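PDB 1QO8: probable fumarate reductase Ifc3 from Shewanella frigidimarina, which catalyses the essentially one-way reduction of fumarate to succinate, using one FAD and four covalently bound haem c groups per subunit. Local coordinates for residues 186-189 with 190-194; 204-207 with 208-212; 538-541 with 542-545; 545-548 with 549-553. All coordinates share one frame; numbering follows the deposited sequence.

Interaction 1: residues 186-189 with 190-194; sequences WFIE and DAMKG
Residues 186-189 and 190-194 form a local i to i+4 contact along most of helix 184-194, in the flavoprotein part of the chain, opening with Trp186 and Asp190. Backbone bonds carry most of it: Asp190 N donates to Trp186 O at 2.8 Å, Ala191 N to Phe187 O at 3.0 Å, Lys193 N to Glu189 O at 2.9 Å, and Met192 N to Ile188 O. Side chains add one apolar touch, Ile188 CG2 against Met192 CG at 4.4 Å. Met192 CG also sits 3.3 Å from Ile188 O, and beyond CG the chain bends at both chi2 and chi3, which carries the sulfur away from the preceding turn. This is the regular alpha-helical pattern. Phe187, Ile188 and Ala191 pack against helix 201-220, while Phe187 and Ala191 also reach Asn543 of helix 543-563. Asp190, in contrast, has its CG anti to its own carbonyl carbon (chi1 -75°), folding the carboxylate back beside the Trp186 carbonyl, with OD1 3.1 Å from Trp186 O. Two acceptors so close would tend to repel, but salt bridges from Asp190 OD1 to Arg235 and from OD2 to Arg238 probably offset this. Arg235 also bridges to Glu189 OE1 and makes a cation-pi contact with the Trp186 ring.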
loop_
_atom_site.group_PDB
_atom_site.type_symbol
_atom_site.label_atom_id
_atom_site.label_comp_id
_atom_site.label_asym_id
_atom_site.label_seq_id
_atom_site.Cartn_x
_atom_site.Cartn_y
_atom_site.Cartn_z
ATOM N N TRP A 186 -28.711 -4.284 12.047
ATOM C CA TRP A 186 -27.931 -3.744 13.152
ATOM C C TRP A 186 -26.485 -4.227 13.112
ATOM O O TRP A 186 -25.534 -3.460 13.320
ATOM C CB TRP A 186 -28.646 -4.110 14.446
ATOM C CG TRP A 186 -29.966 -3.379 14.605
ATOM C CD1 TRP A 186 -30.522 -2.428 13.800
ATOM C CD2 TRP A 186 -30.875 -3.525 15.705
ATOM N NE1 TRP A 186 -31.716 -2.000 14.281
ATOM C CE2 TRP A 186 -31.956 -2.654 15.466
ATOM C CE3 TRP A 186 -30.901 -4.350 16.836
ATOM C CZ2 TRP A 186 -33.056 -2.573 16.343
ATOM C CZ3 TRP A 186 -31.982 -4.257 17.702
ATOM C CH2 TRP A 186 -33.046 -3.376 17.447
ATOM N N PHE A 187 -26.335 -5.525 12.892
ATOM C CA PHE A 187 -24.986 -6.120 12.701
ATOM C C PHE A 187 -24.256 -5.393 11.569
ATOM O O PHE A 187 -23.087 -5.006 11.648
ATOM C CB PHE A 187 -25.147 -7.622 12.380
ATOM C CG PHE A 187 -23.880 -8.429 12.289
ATOM C CD1 PHE A 187 -22.878 -8.125 11.385
ATOM C CD2 PHE A 187 -23.651 -9.490 13.141
ATOM C CE1 PHE A 187 -21.698 -8.858 11.312
ATOM C CE2 PHE A 187 -22.473 -10.236 13.084
ATOM C CZ PHE A 187 -21.474 -9.912 12.183
ATOM N N ILE A 188 -24.946 -5.264 10.425
ATOM C CA ILE A 188 -24.392 -4.579 9.259
ATOM C C ILE A 188 -23.998 -3.166 9.530
ATOM O O ILE A 188 -22.795 -2.867 9.395
ATOM C CB ILE A 188 -25.309 -4.719 8.038
ATOM C CG1 ILE A 188 -25.324 -6.201 7.637
ATOM C CG2 ILE A 188 -24.904 -3.883 6.827
ATOM C CD1 ILE A 188 -26.532 -6.507 6.748
ATOM N N GLU A 189 -24.891 -2.327 10.073
ATOM C CA GLU A 189 -24.561 -0.958 10.408
ATOM C C GLU A 189 -23.449 -0.824 11.437
ATOM O O GLU A 189 -22.609 0.093 11.433
ATOM C CB GLU A 189 -25.818 -0.314 11.025
ATOM C CG GLU A 189 -27.029 -0.152 10.148
ATOM C CD GLU A 189 -28.249 0.392 10.879
ATOM O OE1 GLU A 189 -28.203 0.931 12.020
ATOM O OE2 GLU A 189 -29.329 0.281 10.250
ATOM N N ASP A 190 -23.509 -1.676 12.498
ATOM C CA ASP A 190 -22.474 -1.630 13.518
ATOM C C ASP A 190 -21.100 -1.849 12.909
ATOM O O ASP A 190 -20.099 -1.212 13.272
ATOM C CB ASP A 190 -22.744 -2.730 14.582
ATOM C CG ASP A 190 -23.878 -2.454 15.571
ATOM O OD1 ASP A 190 -24.588 -1.437 15.507
ATOM O OD2 ASP A 190 -24.145 -3.289 16.479
ATOM N N ALA A 191 -20.991 -2.859 12.032
ATOM C CA ALA A 191 -19.716 -3.111 11.359
ATOM C C ALA A 191 -19.302 -1.909 10.500
ATOM O O ALA A 191 -18.126 -1.497 10.425
ATOM C CB ALA A 191 -19.820 -4.397 10.495
ATOM N N MET A 192 -20.275 -1.374 9.748
ATOM C CA MET A 192 -19.932 -0.316 8.773
ATOM C C MET A 192 -19.373 0.896 9.482
ATOM O O MET A 192 -18.416 1.570 9.131
ATOM C CB MET A 192 -21.151 0.007 7.895
ATOM C CG MET A 192 -21.491 -1.155 6.955
ATOM S SD MET A 192 -20.232 -1.486 5.708
ATOM C CE MET A 192 -20.131 0.128 4.898
ATOM N N LYS A 193 -20.022 1.198 10.611
ATOM C CA LYS A 193 -19.660 2.293 11.491
ATOM C C LYS A 193 -18.316 1.996 12.154
ATOM O O LYS A 193 -17.451 2.889 12.278
ATOM C CB LYS A 193 -20.777 2.451 12.532
ATOM C CG LYS A 193 -20.373 3.443 13.606
ATOM C CD LYS A 193 -21.413 3.656 14.696
ATOM C CE LYS A 193 -20.881 4.740 15.627
ATOM N NZ LYS A 193 -21.668 4.864 16.882
ATOM N N GLY A 194 -18.171 0.726 12.593
ATOM C CA GLY A 194 -16.875 0.395 13.261
ATOM C C GLY A 194 -15.745 0.517 12.219
ATOM O O GLY A 194 -14.662 0.939 12.537
#

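Interaction 2: residues 204-207 with 208-212; sequences VTIL and AEQSA
Glu209 folds back along the preceding turn towards Thr205, and each of its atoms can be followed from the backbone outwards. Its CB rests 3.3 Å from Thr205 O, the same carbonyl that accepts the Glu209 N-H at 2.8 Å. With CG anti to the residue's own carbonyl carbon (chi1 -80°), the chain turns back over that oxygen, and CG comes within 3.2 Å of Thr205 O. CD lies between the carbonyl and the methyl, 3.6 Å from Thr205 O and 3.7 Å from Thr205 CG2, before OE2 ends the run at 3.5 Å from the same methyl. The two side chains thus lie alongside each other and point the same way. The threonine hydroxyl is engaged elsewhere, OG1 being hydrogen-bonded to Ile201 O one turn earlier. Such i to i+4 pairing is ordinary for an alpha helix, here roughly the first half of helix 201-220, and it recurs one residue on: Gln210 runs beside Ile206 with its OE1 3.8 Å from Ile206 CG2. The backbone bond beneath that pair, Gln210 N to Ile206 O, is noticeably bent, its N-H...O angle being 139°. Where Glu209 is exposed, Ala208 is buried against helix 184-194, and Leu207 against Ala546 of helix 543-563. Ser211 OG donates to Ala208 O at 2.8 Å, and Val170 N supplies a second hydrogen-bonding partner for the hydroxyl.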
loop_
_atom_site.group_PDB
_atom_site.type_symbol
_atom_site.label_atom_id
_atom_site.label_comp_id
_atom_site.label_asym_id
_atom_site.label_seq_id
_atom_site.Cartn_x
_atom_site.Cartn_y
_atom_site.Cartn_z
ATOM N N VAL A 204 -19.868 -7.367 4.106
ATOM C CA VAL A 204 -20.465 -7.175 5.415
ATOM C C VAL A 204 -21.835 -7.817 5.531
ATOM O O VAL A 204 -22.135 -8.398 6.588
ATOM C CB VAL A 204 -20.512 -5.697 5.852
ATOM C CG1 VAL A 204 -21.067 -5.478 7.238
ATOM C CG2 VAL A 204 -19.050 -5.209 5.845
ATOM N N THR A 205 -22.668 -7.627 4.496
ATOM C CA THR A 205 -23.984 -8.246 4.435
ATOM C C THR A 205 -23.956 -9.759 4.485
ATOM O O THR A 205 -24.688 -10.371 5.269
ATOM C CB THR A 205 -24.715 -7.732 3.134
ATOM O OG1 THR A 205 -24.818 -6.301 3.299
ATOM C CG2 THR A 205 -26.091 -8.329 2.979
ATOM N N ILE A 206 -23.135 -10.422 3.705
ATOM C CA ILE A 206 -22.887 -11.858 3.797
ATOM C C ILE A 206 -22.360 -12.301 5.156
ATOM O O ILE A 206 -22.821 -13.330 5.698
ATOM C CB ILE A 206 -21.887 -12.288 2.718
ATOM C CG1 ILE A 206 -22.655 -12.116 1.374
ATOM C CG2 ILE A 206 -21.349 -13.689 2.893
ATOM C CD1 ILE A 206 -21.903 -12.546 0.154
ATOM N N LEU A 207 -21.411 -11.522 5.675
ATOM C CA LEU A 207 -20.927 -11.765 7.024
ATOM C C LEU A 207 -22.122 -11.823 7.994
ATOM O O LEU A 207 -22.286 -12.852 8.641
ATOM C CB LEU A 207 -19.914 -10.721 7.524
ATOM C CG LEU A 207 -19.345 -11.063 8.898
ATOM C CD1 LEU A 207 -18.592 -12.375 8.796
ATOM C CD2 LEU A 207 -18.418 -9.952 9.441
ATOM N N ALA A 208 -22.947 -10.783 8.023
ATOM C CA ALA A 208 -24.099 -10.724 8.902
ATOM C C ALA A 208 -25.061 -11.879 8.624
ATOM O O ALA A 208 -25.465 -12.588 9.535
ATOM C CB ALA A 208 -24.895 -9.415 8.776
ATOM N N GLU A 209 -25.384 -12.095 7.355
ATOM C CA GLU A 209 -26.429 -13.025 6.994
ATOM C C GLU A 209 -26.111 -14.460 7.340
ATOM O O GLU A 209 -27.035 -15.225 7.580
ATOM C CB GLU A 209 -26.707 -12.932 5.489
ATOM C CG GLU A 209 -27.594 -11.702 5.231
ATOM C CD GLU A 209 -27.795 -11.483 3.737
ATOM O OE1 GLU A 209 -27.119 -12.104 2.907
ATOM O OE2 GLU A 209 -28.680 -10.649 3.422
ATOM N N GLN A 210 -24.848 -14.863 7.327
ATOM C CA GLN A 210 -24.435 -16.243 7.429
ATOM C C GLN A 210 -23.728 -16.579 8.732
ATOM O O GLN A 210 -23.176 -17.654 8.924
ATOM C CB GLN A 210 -23.508 -16.520 6.220
ATOM C CG GLN A 210 -24.381 -16.812 5.000
ATOM C CD GLN A 210 -23.631 -16.850 3.694
ATOM O OE1 GLN A 210 -24.102 -16.284 2.706
ATOM N NE2 GLN A 210 -22.484 -17.537 3.602
ATOM N N SER A 211 -23.657 -15.644 9.632
ATOM C CA SER A 211 -22.987 -15.723 10.914
ATOM C C SER A 211 -23.682 -16.718 11.828
ATOM O O SER A 211 -22.908 -17.506 12.394
ATOM C CB SER A 211 -22.867 -14.351 11.552
ATOM O OG SER A 211 -24.078 -13.652 11.765
ATOM N N ALA A 212 -25.020 -16.743 11.938
ATOM C CA ALA A 212 -25.663 -17.777 12.754
ATOM C C ALA A 212 -25.428 -19.189 12.250
ATOM O O ALA A 212 -25.099 -20.144 12.954
ATOM C CB ALA A 212 -27.210 -17.559 12.759
#

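Interaction 3: residues 538-541 with 542-545; sequences NRLG and GNAI. With FAD (flavin-adenine dinucleotide), chain G.
Leu540 O accepts the Asn543 N-H at 3.1 Å where the loop 538-541 turns into helix 543-563, with Gly542 at the N-cap. This helix start forms part of the FAD site. The tight part gathers round flavin O2, which faces the backbone N-H groups of the first turn. Ile545 N makes a nearly straight hydrogen bond to it (2.9 Å, 176°), and Gly542 N adds a weak one. Together with the helix N-terminus, these would be expected to stabilise negative charge building up on the N1-C2-O2 side of the reduced flavin. Gly542 has a positive phi (101°), at which a CB would clash with the carbonyl oxygen of Gly541. Beside it, Ala544 CB is wedged between the flavin and the arginine chain, 3.6 Å from FAD N1. Packing is sparser on the loop side, where Leu540 CB and Asn543 ND2 meet at 3.8 Å, while Asn543 OD1 is held from outside by Asn168. Arg539, which probably binds fumarate, as in related enzymes, closes the tight side: it extends from the backbone before bending at chi3 (64°), and brings its guanidinium obliquely to the flavin, with NH1 3.3 Å from FAD N1. Behind that bend, Arg539 CD rests 3.5 Å from Ala544 CB.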
loop_
_atom_site.group_PDB
_atom_site.type_symbol
_atom_site.label_atom_id
_atom_site.label_comp_id
_atom_site.label_asym_id
_atom_site.label_seq_id
_atom_site.Cartn_x
_atom_site.Cartn_y
_atom_site.Cartn_z
ATOM N N ASN A 538 -11.408 -0.572 10.364
ATOM C CA ASN A 538 -11.184 -0.928 11.803
ATOM C C ASN A 538 -11.955 -2.179 12.103
ATOM O O ASN A 538 -13.181 -2.159 11.910
ATOM C CB ASN A 538 -11.624 0.237 12.689
ATOM C CG ASN A 538 -11.379 -0.073 14.162
ATOM O OD1 ASN A 538 -10.288 -0.393 14.615
ATOM N ND2 ASN A 538 -12.450 -0.102 14.942
ATOM N N ARG A 539 -11.293 -3.239 12.564
ATOM C CA ARG A 539 -12.007 -4.505 12.863
ATOM C C ARG A 539 -12.744 -4.325 14.206
ATOM O O ARG A 539 -12.024 -3.902 15.118
ATOM C CB ARG A 539 -10.968 -5.631 13.018
ATOM C CG ARG A 539 -11.417 -7.000 13.517
ATOM C CD ARG A 539 -10.289 -7.885 14.073
ATOM N NE ARG A 539 -9.781 -7.153 15.264
ATOM C CZ ARG A 539 -10.094 -7.329 16.543
ATOM N NH1 ARG A 539 -10.903 -8.359 16.809
ATOM N NH2 ARG A 539 -9.643 -6.513 17.488
ATOM N N LEU A 540 -14.033 -4.662 14.308
ATOM C CA LEU A 540 -14.630 -4.903 15.626
ATOM C C LEU A 540 -14.362 -6.238 16.278
ATOM O O LEU A 540 -14.324 -7.321 15.654
ATOM C CB LEU A 540 -16.173 -4.750 15.446
ATOM C CG LEU A 540 -16.607 -3.357 14.955
ATOM C CD1 LEU A 540 -18.107 -3.119 15.030
ATOM C CD2 LEU A 540 -15.960 -2.270 15.832
ATOM N N GLY A 541 -14.194 -6.295 17.583
ATOM C CA GLY A 541 -14.058 -7.546 18.359
ATOM C C GLY A 541 -15.165 -8.541 18.011
ATOM O O GLY A 541 -16.339 -8.160 17.921
ATOM N N GLY A 542 -14.846 -9.765 17.571
ATOM C CA GLY A 542 -15.762 -10.796 17.252
ATOM C C GLY A 542 -16.052 -11.003 15.764
ATOM O O GLY A 542 -16.559 -12.048 15.312
ATOM N N ASN A 543 -15.709 -9.983 14.969
ATOM C CA ASN A 543 -16.039 -10.034 13.546
ATOM C C ASN A 543 -14.998 -10.756 12.715
ATOM O O ASN A 543 -15.335 -11.360 11.690
ATOM C CB ASN A 543 -16.138 -8.563 13.074
ATOM C CG ASN A 543 -17.572 -8.089 13.191
ATOM O OD1 ASN A 543 -18.437 -8.860 13.624
ATOM N ND2 ASN A 543 -17.813 -6.869 12.785
ATOM N N ALA A 544 -13.742 -10.716 13.134
ATOM C CA ALA A 544 -12.702 -11.439 12.341
ATOM C C ALA A 544 -12.781 -12.949 12.495
ATOM O O ALA A 544 -12.582 -13.695 11.524
ATOM C CB ALA A 544 -11.326 -11.024 12.820
ATOM N N ILE A 545 -13.081 -13.429 13.723
ATOM C CA ILE A 545 -13.350 -14.867 13.897
ATOM C C ILE A 545 -14.559 -15.196 13.029
ATOM O O ILE A 545 -14.524 -16.204 12.318
ATOM C CB ILE A 545 -13.586 -15.360 15.352
ATOM C CG1 ILE A 545 -12.239 -15.320 16.022
ATOM C CG2 ILE A 545 -14.178 -16.778 15.428
ATOM C CD1 ILE A 545 -11.311 -16.433 15.466
HETATM P PA FAD G . -4.620 -17.419 11.140
HETATM O O1A FAD G . -5.423 -18.040 12.242
HETATM O O2A FAD G . -3.519 -16.678 11.412
HETATM O O5B FAD G . -3.914 -18.682 10.527
HETATM C C5B FAD G . -3.135 -18.640 9.261
HETATM C C4B FAD G . -2.384 -20.054 9.100
HETATM O O4B FAD G . -1.637 -19.897 7.796
HETATM C C3B FAD G . -1.232 -20.208 10.148
HETATM O O3B FAD G . -1.257 -21.250 11.016
HETATM C C2B FAD G . 0.082 -19.845 9.365
HETATM O O2B FAD G . 1.274 -20.534 9.816
HETATM C C1B FAD G . -0.269 -20.415 8.041
HETATM N N9A FAD G . 0.491 -19.819 6.935
HETATM C C8A FAD G . 0.894 -18.516 6.777
HETATM N N7A FAD G . 1.657 -18.357 5.730
HETATM C C5A FAD G . 1.771 -19.617 5.150
HETATM C C6A FAD G . 2.545 -20.129 4.022
HETATM N N6A FAD G . 3.300 -19.389 3.257
HETATM N N1A FAD G . 2.358 -21.448 3.769
HETATM C C2A FAD G . 1.643 -22.288 4.591
HETATM N N3A FAD G . 0.915 -21.901 5.663
HETATM C C4A FAD G . 1.055 -20.566 5.889
HETATM N N1 FAD G . -10.891 -11.655 16.385
HETATM C C2 FAD G . -12.141 -11.853 16.711
HETATM O O2 FAD G . -13.104 -11.706 16.033
HETATM N N3 FAD G . -12.530 -12.305 18.008
HETATM C C4 FAD G . -11.485 -12.533 18.898
HETATM O O4 FAD G . -11.738 -12.867 20.021
HETATM C C4X FAD G . -10.104 -12.242 18.524
HETATM N N5 FAD G . -9.114 -12.404 19.416
HETATM C C5X FAD G . -7.821 -12.216 19.062
HETATM C C6 FAD G . -6.837 -12.420 20.039
HETATM C C7 FAD G . -5.514 -12.245 19.709
HETATM C C7M FAD G . -4.404 -12.445 20.691
HETATM C C8 FAD G . -5.185 -11.897 18.350
HETATM C C8M FAD G . -3.743 -11.774 17.960
HETATM C C9 FAD G . -6.145 -11.728 17.385
HETATM C C9A FAD G . -7.475 -11.879 17.696
HETATM N N10 FAD G . -8.550 -11.699 16.803
HETATM C C10 FAD G . -9.830 -11.863 17.169
HETATM C "C1'" FAD G . -8.295 -11.716 15.328
HETATM C "C2'" FAD G . -8.667 -13.121 14.744
HETATM O "O2'" FAD G . -8.153 -14.009 15.794
HETATM C "C3'" FAD G . -7.698 -13.340 13.556
HETATM O "O3'" FAD G . -7.876 -12.321 12.563
HETATM C "C4'" FAD G . -8.265 -14.549 12.739
HETATM O "O4'" FAD G . -8.094 -15.683 13.642
HETATM C "C5'" FAD G . -7.275 -14.754 11.537
HETATM O "O5'" FAD G . -7.645 -16.183 11.024
HETATM P P FAD G . -7.029 -16.778 9.743
HETATM O O1P FAD G . -7.693 -18.129 9.602
HETATM O O2P FAD G . -7.215 -15.778 8.790
HETATM O O3P FAD G . -5.608 -16.782 10.027
#

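Interaction 4: residues 545-548 with 549-553; sequences IADT and VVFGR. With FAD (flavin-adenine dinucleotide), chain G.
Asp547 and Phe551, one turn apart, meet at a steep angle: the carboxylate and ring planes are inclined by 77°, and Asp547 OD1 comes to 3.3 Å from Phe551 CD2. Asp547 CG lies opposite its backbone N (chi1 176°), which brings the carboxylate towards the following turn, where Phe551 CD2 is the ring atom nearest OD1. The backbone bond Phe551 N to Asp547 O (2.9 Å) spans the same turn. A second neighbour lies over one face of the ring, Val550 CG1, 4.1 Å above the plane and displaced towards the rim. Thr548 and Val549 also lie at a slant to each other, but the hydroxyl is directed elsewhere: with chi1 at 66°, OG1 turns back along the helix and donates to Ile545 O at 2.7 Å. That carbonyl takes the Val549 N-H as well, so two donors grip it. Ser131 OG is a further hydrogen-bonding partner of the threonine hydroxyl. All this belongs to the first half of helix 543-563, buried between the FAD and helix 201-220, as the closing helix of the flavoprotein region. Its cofactor side is lined by two aliphatic groups: Ile545 CG1 lies 3.5 Å from flavin C2, and Thr548 CG2 approaches FAD O5' at 3.2 Å. Further along, Gly552 packs its CA against Thr548 O at 3.1 Å in a CA-H...O contact, beside a weak N-H bond to the same oxygen. Val549 turns towards Trp217 and Leu218 of helix 201-220, and Arg553 makes a cation-pi contact with Trp217.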
loop_
_atom_site.group_PDB
_atom_site.type_symbol
_atom_site.label_atom_id
_atom_site.label_comp_id
_atom_site.label_asym_id
_atom_site.label_seq_id
_atom_site.Cartn_x
_atom_site.Cartn_y
_atom_site.Cartn_z
ATOM N N ILE A 545 -13.081 -13.429 13.723
ATOM C CA ILE A 545 -13.350 -14.867 13.897
ATOM C C ILE A 545 -14.559 -15.196 13.029
ATOM O O ILE A 545 -14.524 -16.204 12.318
ATOM C CB ILE A 545 -13.586 -15.360 15.352
ATOM C CG1 ILE A 545 -12.239 -15.320 16.022
ATOM C CG2 ILE A 545 -14.178 -16.778 15.428
ATOM C CD1 ILE A 545 -11.311 -16.433 15.466
ATOM N N ALA A 546 -15.599 -14.353 13.011
ATOM C CA ALA A 546 -16.759 -14.695 12.213
ATOM C C ALA A 546 -16.481 -14.733 10.722
ATOM O O ALA A 546 -17.031 -15.517 9.946
ATOM C CB ALA A 546 -17.889 -13.679 12.443
ATOM N N ASP A 547 -15.692 -13.782 10.262
ATOM C CA ASP A 547 -15.128 -13.723 8.907
ATOM C C ASP A 547 -14.400 -15.023 8.580
ATOM O O ASP A 547 -14.677 -15.589 7.541
ATOM C CB ASP A 547 -14.170 -12.527 8.895
ATOM C CG ASP A 547 -13.384 -12.314 7.621
ATOM O OD1 ASP A 547 -13.772 -12.753 6.519
ATOM O OD2 ASP A 547 -12.318 -11.650 7.744
ATOM N N THR A 548 -13.535 -15.590 9.379
ATOM C CA THR A 548 -12.818 -16.831 9.017
ATOM C C THR A 548 -13.806 -17.976 8.841
ATOM O O THR A 548 -13.627 -18.782 7.911
ATOM C CB THR A 548 -11.734 -17.228 10.038
ATOM O OG1 THR A 548 -12.417 -17.571 11.273
ATOM C CG2 THR A 548 -10.772 -16.085 10.317
ATOM N N VAL A 549 -14.927 -17.975 9.595
ATOM C CA VAL A 549 -15.870 -19.061 9.410
ATOM C C VAL A 549 -16.704 -18.831 8.146
ATOM O O VAL A 549 -16.854 -19.681 7.264
ATOM C CB VAL A 549 -16.818 -19.268 10.614
ATOM C CG1 VAL A 549 -17.808 -20.369 10.316
ATOM C CG2 VAL A 549 -15.965 -19.621 11.843
ATOM N N VAL A 550 -17.331 -17.684 8.054
ATOM C CA VAL A 550 -18.254 -17.443 6.961
ATOM C C VAL A 550 -17.500 -17.487 5.608
ATOM O O VAL A 550 -18.005 -18.072 4.657
ATOM C CB VAL A 550 -18.927 -16.092 7.149
ATOM C CG1 VAL A 550 -19.615 -15.602 5.888
ATOM C CG2 VAL A 550 -19.943 -16.121 8.290
ATOM N N PHE A 551 -16.380 -16.783 5.462
ATOM C CA PHE A 551 -15.783 -16.689 4.132
ATOM C C PHE A 551 -14.863 -17.884 3.938
ATOM O O PHE A 551 -14.508 -18.250 2.817
ATOM C CB PHE A 551 -15.060 -15.342 3.921
ATOM C CG PHE A 551 -16.071 -14.252 3.626
ATOM C CD1 PHE A 551 -16.713 -14.181 2.398
ATOM C CD2 PHE A 551 -16.383 -13.329 4.622
ATOM C CE1 PHE A 551 -17.695 -13.230 2.184
ATOM C CE2 PHE A 551 -17.348 -12.356 4.385
ATOM C CZ PHE A 551 -18.013 -12.304 3.175
ATOM N N GLY A 552 -14.364 -18.478 5.039
ATOM C CA GLY A 552 -13.571 -19.708 4.925
ATOM C C GLY A 552 -14.446 -20.771 4.274
ATOM O O GLY A 552 -13.957 -21.472 3.362
ATOM N N ARG A 553 -15.743 -20.811 4.632
ATOM C CA ARG A 553 -16.605 -21.870 4.134
ATOM C C ARG A 553 -17.010 -21.489 2.684
ATOM O O ARG A 553 -17.177 -22.370 1.858
ATOM C CB ARG A 553 -17.909 -22.047 4.929
ATOM C CG ARG A 553 -17.732 -22.429 6.407
ATOM C CD ARG A 553 -19.033 -22.317 7.186
ATOM N NE ARG A 553 -19.919 -23.443 6.825
ATOM C CZ ARG A 553 -21.233 -23.408 7.071
ATOM N NH1 ARG A 553 -21.863 -22.377 7.657
ATOM N NH2 ARG A 553 -21.951 -24.479 6.761
HETATM P PA FAD G . -4.620 -17.419 11.140
HETATM O O1A FAD G . -5.423 -18.040 12.242
HETATM O O2A FAD G . -3.519 -16.678 11.412
HETATM O O5B FAD G . -3.914 -18.682 10.527
HETATM C C5B FAD G . -3.135 -18.640 9.261
HETATM C C4B FAD G . -2.384 -20.054 9.100
HETATM O O4B FAD G . -1.637 -19.897 7.796
HETATM C C3B FAD G . -1.232 -20.208 10.148
HETATM O O3B FAD G . -1.257 -21.250 11.016
HETATM C C2B FAD G . 0.082 -19.845 9.365
HETATM O O2B FAD G . 1.274 -20.534 9.816
HETATM C C1B FAD G . -0.269 -20.415 8.041
HETATM N N9A FAD G . 0.491 -19.819 6.935
HETATM C C8A FAD G . 0.894 -18.516 6.777
HETATM N N7A FAD G . 1.657 -18.357 5.730
HETATM C C5A FAD G . 1.771 -19.617 5.150
HETATM C C6A FAD G . 2.545 -20.129 4.022
HETATM N N6A FAD G . 3.300 -19.389 3.257
HETATM N N1A FAD G . 2.358 -21.448 3.769
HETATM C C2A FAD G . 1.643 -22.288 4.591
HETATM N N3A FAD G . 0.915 -21.901 5.663
HETATM C C4A FAD G . 1.055 -20.566 5.889
HETATM N N1 FAD G . -10.891 -11.655 16.385
HETATM C C2 FAD G . -12.141 -11.853 16.711
HETATM O O2 FAD G . -13.104 -11.706 16.033
HETATM N N3 FAD G . -12.530 -12.305 18.008
HETATM C C4 FAD G . -11.485 -12.533 18.898
HETATM O O4 FAD G . -11.738 -12.867 20.021
HETATM C C4X FAD G . -10.104 -12.242 18.524
HETATM N N5 FAD G . -9.114 -12.404 19.416
HETATM C C5X FAD G . -7.821 -12.216 19.062
HETATM C C6 FAD G . -6.837 -12.420 20.039
HETATM C C7 FAD G . -5.514 -12.245 19.709
HETATM C C7M FAD G . -4.404 -12.445 20.691
HETATM C C8 FAD G . -5.185 -11.897 18.350
HETATM C C8M FAD G . -3.743 -11.774 17.960
HETATM C C9 FAD G . -6.145 -11.728 17.385
HETATM C C9A FAD G . -7.475 -11.879 17.696
HETATM N N10 FAD G . -8.550 -11.699 16.803
HETATM C C10 FAD G . -9.830 -11.863 17.169
HETATM C "C1'" FAD G . -8.295 -11.716 15.328
HETATM C "C2'" FAD G . -8.667 -13.121 14.744
HETATM O "O2'" FAD G . -8.153 -14.009 15.794
HETATM C "C3'" FAD G . -7.698 -13.340 13.556
HETATM O "O3'" FAD G . -7.876 -12.321 12.563
HETATM C "C4'" FAD G . -8.265 -14.549 12.739
HETATM O "O4'" FAD G . -8.094 -15.683 13.642
HETATM C "C5'" FAD G . -7.275 -14.754 11.537
HETATM O "O5'" FAD G . -7.645 -16.183 11.024
HETATM P P FAD G . -7.029 -16.778 9.743
HETATM O O1P FAD G . -7.693 -18.129 9.602
HETATM O O2P FAD G . -7.215 -15.778 8.790
HETATM O O3P FAD G . -5.608 -16.782 10.027
#

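In the fold
Along the chain the contacts run in numerical order, each within a helix or at its start. Interactions 1 and 2 lie on consecutive helices, 184-194 and 201-220, with centres 11 Å apart, and pack through Ile188 and Phe187 on Ala208. Interactions 3 and 4 share Ile545 and helix 543-563, and both touch FAD. Interaction 2 is one link between the pairs: its centre lies 9 Å from that of interaction 4, where Leu207 and Ile206 meet the closing helix. Interaction 1 reaches interaction 3 through Leu540 and Asn543, yet stops about 5 Å short of interaction 4 at the nearest atoms. Helices 184-194 and 201-220 thus pack behind helix 543-563, whose start contributes to the flavin site.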